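Local coordinates for octaprenyl Pyrophosphate Synthase (Helicobacter pylori, PDB 3TC1) that catalyses the chain elongation of a short allylic diphosphate with successive isopentenyl diphosphate units to make all-trans octaprenyl diphosphate, at the interface of chains A and B. Numbering follows the deposited sequence. Chains: chain A/B, Octaprenyl Pyrophosphate Synthase.

Contact 1 and contact 2 are neighbouring stretches of one two-fold symmetric interface, the centres of their C-alpha atoms about 8 Å apart. In both, helix 121-144 of chain A packs against helix 92-116 of chain B, and A:Ser135, B:Met103 and B:Val107 belong to each. From this common middle, contact 1 extends to the end of helix 53-78, where the aspartate-rich motif begins, and contact 2 to the loop around B:Ile20. Each contact has its twin with the chains exchanged, so the motif-bearing end of helix 53-78 in each subunit rests on helix 92-116 of the other, which may couple dimer pairing to active-site order.

Contact 1: the interface of chains A and B. Residues chain A 76-77, 135, 138-139, 142; chain B 99, 103-104, 106-107.
A:His76 and B:Asp106 meet tip to tip, imidazole and carboxylate nearly coplanar. ND1 of the ring donates to the carboxylate OD2 at 2.5 Å, almost straight (173° at H), and arrives on the syn lone pair of OD2. The other oxygen, OD1, lies 3.1 Å from ND1. Histidine offers a planar N-H donor and aspartate a planar acceptor; both fit a coplanar bond, which in turn restrains their rotation, and the carboxylate may polarise the imidazole. A water 2.8 Å from OD2 of B:Asp106 links this oxygen to the hydroxyl OG of A:Ser135, small enough to let the helices come close.

Packing rests on B:Met103 and B:Phe99. The flexible thioether of B:Met103, bent along its chain, threads between two helices of chain A: SD lies 3.5 Å from CB of A:Glu138, and methyl CE reaches CB of A:His76. One turn along from A:Ser135, CG1 of A:Ile139 presses on CB of B:Met103 at 3.5 Å, the side chains running antiparallel, while CG2 of B:Val107 meets CB of A:Ser135. B:Phe99, CG anti to its backbone N (chi1 -168°), turns its ring edge to poorly ordered A:Asp77, a tentative contact. The carboxylate of A:Glu138 crosses this ring steeply (68° between planes), OE1 near CZ at the rim.

A:Asp77 opens the DDXXD motif that binds diphosphate through magnesium in this family; the contact therefore probably steadies the end of the catalytic helix from the partner subunit.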
loop_
_atom_site.group_PDB
_atom_site.type_symbol
_atom_site.label_atom_id
_atom_site.label_comp_id
_atom_site.label_asym_id
_atom_site.label_seq_id
_atom_site.Cartn_x
_atom_site.Cartn_y
_atom_site.Cartn_z
ATOM N N HIS A 76 -8.356 0.466 -2.125
ATOM C CA HIS A 76 -8.167 0.485 -0.676
ATOM C C HIS A 76 -9.264 1.206 0.030
ATOM O O HIS A 76 -9.613 0.933 1.176
ATOM C CB HIS A 76 -6.799 1.076 -0.311
ATOM C CG HIS A 76 -5.693 0.119 -0.600
ATOM N ND1 HIS A 76 -4.388 0.310 -0.186
ATOM C CD2 HIS A 76 -5.722 -1.082 -1.210
ATOM C CE1 HIS A 76 -3.671 -0.750 -0.529
ATOM N NE2 HIS A 76 -4.468 -1.609 -1.153
ATOM N N ASP A 77 -9.863 2.119 -0.694
ATOM C CA ASP A 77 -10.956 2.893 -0.126
ATOM C C ASP A 77 -12.235 2.135 0.046
ATOM O O ASP A 77 -13.042 2.424 0.917
ATOM C CB ASP A 77 -11.218 4.137 -0.950
ATOM C CG ASP A 77 -10.992 5.384 -0.142
ATOM O OD1 ASP A 77 -11.951 5.862 0.494
ATOM O OD2 ASP A 77 -9.827 5.852 -0.135
ATOM N N SER A 135 -3.446 9.159 1.755
ATOM C CA SER A 135 -3.618 8.091 2.731
ATOM C C SER A 135 -3.867 8.748 4.090
ATOM O O SER A 135 -4.653 8.254 4.899
ATOM C CB SER A 135 -2.383 7.193 2.764
ATOM O OG SER A 135 -2.278 6.477 1.543
ATOM N N GLU A 138 -7.472 9.792 4.107
ATOM C CA GLU A 138 -8.393 8.678 4.381
ATOM C C GLU A 138 -8.537 8.443 5.857
ATOM O O GLU A 138 -9.610 8.284 6.397
ATOM C CB GLU A 138 -7.897 7.384 3.701
ATOM C CG GLU A 138 -8.060 7.388 2.204
ATOM C CD GLU A 138 -9.500 7.489 1.774
ATOM O OE1 GLU A 138 -10.298 6.719 2.361
ATOM O OE2 GLU A 138 -9.812 8.307 0.860
ATOM N N ILE A 139 -7.410 8.429 6.517
ATOM C CA ILE A 139 -7.383 8.229 7.947
ATOM C C ILE A 139 -8.057 9.343 8.717
ATOM O O ILE A 139 -8.807 9.093 9.661
ATOM C CB ILE A 139 -5.919 8.004 8.420
ATOM C CG1 ILE A 139 -5.427 6.673 7.839
ATOM C CG2 ILE A 139 -5.857 7.989 9.977
ATOM C CD1 ILE A 139 -3.913 6.436 8.072
ATOM N N VAL A 142 -11.796 8.885 8.494
ATOM C CA VAL A 142 -12.345 7.886 9.404
ATOM C C VAL A 142 -12.431 8.403 10.838
ATOM O O VAL A 142 -13.487 8.312 11.464
ATOM C CB VAL A 142 -11.519 6.584 9.372
ATOM C CG1 VAL A 142 -11.948 5.653 10.501
ATOM C CG2 VAL A 142 -11.727 5.896 8.043
ATOM N N PHE B 99 -9.799 -1.030 7.722
ATOM C CA PHE B 99 -9.553 0.174 6.942
ATOM C C PHE B 99 -8.332 0.952 7.422
ATOM O O PHE B 99 -7.494 1.351 6.613
ATOM C CB PHE B 99 -10.768 1.096 6.975
ATOM C CG PHE B 99 -10.696 2.218 5.979
ATOM C CD1 PHE B 99 -10.918 1.977 4.631
ATOM C CD2 PHE B 99 -10.393 3.510 6.385
ATOM C CE1 PHE B 99 -10.844 3.004 3.699
ATOM C CE2 PHE B 99 -10.314 4.548 5.461
ATOM C CZ PHE B 99 -10.542 4.294 4.115
ATOM N N MET B 103 -4.833 1.572 5.466
ATOM C CA MET B 103 -4.343 2.917 5.182
ATOM C C MET B 103 -3.003 3.170 5.859
ATOM O O MET B 103 -2.117 3.787 5.267
ATOM C CB MET B 103 -5.345 3.984 5.637
ATOM C CG MET B 103 -6.582 4.118 4.763
ATOM S SD MET B 103 -6.206 4.396 3.013
ATOM C CE MET B 103 -7.169 3.119 2.278
ATOM N N LEU B 104 -2.856 2.707 7.098
ATOM C CA LEU B 104 -1.606 2.892 7.827
ATOM C C LEU B 104 -0.468 2.208 7.075
ATOM O O LEU B 104 0.655 2.694 7.062
ATOM C CB LEU B 104 -1.704 2.321 9.244
ATOM C CG LEU B 104 -0.412 2.479 10.061
ATOM C CD1 LEU B 104 -0.121 3.955 10.290
ATOM C CD2 LEU B 104 -0.531 1.747 11.385
ATOM N N ASP B 106 -0.421 1.822 3.854
ATOM C CA ASP B 106 -0.204 2.640 2.662
ATOM C C ASP B 106 0.659 3.840 3.019
ATOM O O ASP B 106 1.483 4.291 2.223
ATOM C CB ASP B 106 -1.539 3.117 2.077
ATOM C CG ASP B 106 -2.304 2.000 1.402
ATOM O OD1 ASP B 106 -1.690 0.943 1.132
ATOM O OD2 ASP B 106 -3.507 2.186 1.125
ATOM N N VAL B 107 0.438 4.355 4.223
ATOM C CA VAL B 107 1.197 5.483 4.751
ATOM C C VAL B 107 2.662 5.066 4.913
ATOM O O VAL B 107 3.574 5.803 4.536
ATOM C CB VAL B 107 0.649 5.913 6.127
ATOM C CG1 VAL B 107 1.682 6.761 6.862
ATOM C CG2 VAL B 107 -0.653 6.700 5.946
HETATM O O HOH W 1 -4.185 4.696 0.044
#

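Contact 2: the interface of chains A and B. Residues chain A 128, 131-132, 135-136; chain B 20, 103, 107, 110-111.
This is a helix-to-helix packing interface of the trans-prenyltransferase family, whose all-helical subunits pair as homodimers; here A:Leu132, the residue of this patch that hides the most surface, inserts from helix 121-144 of chain A between helix 92-116 and the loop at B:Ile20 of chain B. Leucine fits because its forked end spreads over several partners: branch CD1 comes within 3.6 Å of OG of B:Ser110 and also touches CG1 of B:Val107 and CD1 of B:Ile20, which neighbour each other. The other branch, CD2, touches CD of B:Lys111, which lies parallel beside it, lending its aliphatic stem to the contact.

Against the backbone of A:Leu132 packs B:Ser110, small enough for close approach: its CB is 3.8 Å from CA of A:Leu132 and 3.7 Å from CG1 of A:Val131. Its OG, placed between backbone N and carbonyl carbon (chi1 52°), turns back to give a weak hydrogen bond to the carbonyl O of B:Val107. On the facing helix, OG of A:Ser135 donates to O of A:Val131 at 3.0 Å; this bond to its own helix adds to the water bridge the hydroxyl makes across the interface.

At the loop of chain B, A:Arg136 runs antiparallel to B:Ile20. The chain, bent at chi3 (71°), brings NH1 of the guanidinium to 3.0 Å from the carbonyl O of B:Ile20. That oxygen lies close to the guanidinium plane, at its edge, and the hydrogen bond is moderately bent. Arginine's length suits it to capturing a loop carbonyl, while its CD methylene packs on CG2 of the isoleucine.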
loop_
_atom_site.group_PDB
_atom_site.type_symbol
_atom_site.label_atom_id
_atom_site.label_comp_id
_atom_site.label_asym_id
_atom_site.label_seq_id
_atom_site.Cartn_x
_atom_site.Cartn_y
_atom_site.Cartn_z
ATOM N N SER A 128 4.728 10.459 -4.884
ATOM C CA SER A 128 4.759 9.627 -3.686
ATOM C C SER A 128 4.232 10.431 -2.497
ATOM O O SER A 128 3.545 9.895 -1.629
ATOM C CB SER A 128 6.176 9.092 -3.407
ATOM O OG SER A 128 7.095 10.119 -3.091
ATOM N N VAL A 131 0.524 10.368 -2.591
ATOM C CA VAL A 131 -0.062 9.134 -2.077
ATOM C C VAL A 131 -0.032 9.161 -0.557
ATOM O O VAL A 131 -0.961 8.692 0.103
ATOM C CB VAL A 131 0.690 7.885 -2.580
ATOM C CG1 VAL A 131 0.162 6.636 -1.875
ATOM C CG2 VAL A 131 0.510 7.747 -4.088
ATOM N N LEU A 132 1.034 9.723 -0.002
ATOM C CA LEU A 132 1.153 9.831 1.441
ATOM C C LEU A 132 0.036 10.719 1.972
ATOM O O LEU A 132 -0.628 10.389 2.952
ATOM C CB LEU A 132 2.505 10.439 1.828
ATOM C CG LEU A 132 2.681 10.766 3.317
ATOM C CD1 LEU A 132 2.468 9.512 4.156
ATOM C CD2 LEU A 132 4.067 11.345 3.551
ATOM N N SER A 135 -3.446 9.159 1.755
ATOM C CA SER A 135 -3.618 8.091 2.731
ATOM C C SER A 135 -3.867 8.748 4.090
ATOM O O SER A 135 -4.653 8.254 4.899
ATOM C CB SER A 135 -2.383 7.193 2.764
ATOM O OG SER A 135 -2.278 6.477 1.543
ATOM N N ARG A 136 -3.204 9.877 4.326
ATOM C CA ARG A 136 -3.404 10.622 5.566
ATOM C C ARG A 136 -4.835 11.125 5.552
ATOM O O ARG A 136 -5.527 11.147 6.562
ATOM C CB ARG A 136 -2.453 11.811 5.643
ATOM C CG ARG A 136 -2.645 12.667 6.885
ATOM C CD ARG A 136 -1.631 13.794 6.948
ATOM N NE ARG A 136 -1.884 14.828 5.946
ATOM C CZ ARG A 136 -0.985 15.728 5.560
ATOM N NH1 ARG A 136 0.231 15.716 6.088
ATOM N NH2 ARG A 136 -1.299 16.646 4.655
ATOM N N ILE B 20 4.798 13.336 9.179
ATOM C CA ILE B 20 3.525 13.236 8.476
ATOM C C ILE B 20 2.544 14.225 9.111
ATOM O O ILE B 20 1.539 14.602 8.508
ATOM C CB ILE B 20 2.969 11.798 8.546
ATOM C CG1 ILE B 20 3.992 10.836 7.937
ATOM C CG2 ILE B 20 1.655 11.698 7.781
ATOM C CD1 ILE B 20 3.581 9.384 7.964
ATOM N N MET B 103 -4.833 1.572 5.466
ATOM C CA MET B 103 -4.343 2.917 5.182
ATOM C C MET B 103 -3.003 3.170 5.859
ATOM O O MET B 103 -2.117 3.787 5.267
ATOM C CB MET B 103 -5.345 3.984 5.637
ATOM C CG MET B 103 -6.582 4.118 4.763
ATOM S SD MET B 103 -6.206 4.396 3.013
ATOM C CE MET B 103 -7.169 3.119 2.278
ATOM N N VAL B 107 0.438 4.355 4.223
ATOM C CA VAL B 107 1.197 5.483 4.751
ATOM C C VAL B 107 2.662 5.066 4.913
ATOM O O VAL B 107 3.574 5.803 4.536
ATOM C CB VAL B 107 0.649 5.913 6.127
ATOM C CG1 VAL B 107 1.682 6.761 6.862
ATOM C CG2 VAL B 107 -0.653 6.700 5.946
ATOM N N SER B 110 4.128 4.644 1.293
ATOM C CA SER B 110 4.349 5.906 0.587
ATOM C C SER B 110 5.438 6.780 1.216
ATOM O O SER B 110 6.255 7.362 0.501
ATOM C CB SER B 110 3.031 6.686 0.449
ATOM O OG SER B 110 2.364 6.830 1.688
ATOM N N LYS B 111 5.461 6.869 2.543
ATOM C CA LYS B 111 6.488 7.661 3.213
ATOM C C LYS B 111 7.842 7.030 2.909
ATOM O O LYS B 111 8.819 7.731 2.653
ATOM C CB LYS B 111 6.251 7.700 4.729
ATOM C CG LYS B 111 7.348 8.424 5.532
ATOM C CD LYS B 111 7.545 9.883 5.097
ATOM C CE LYS B 111 8.638 10.563 5.922
ATOM N NZ LYS B 111 8.945 11.956 5.487
#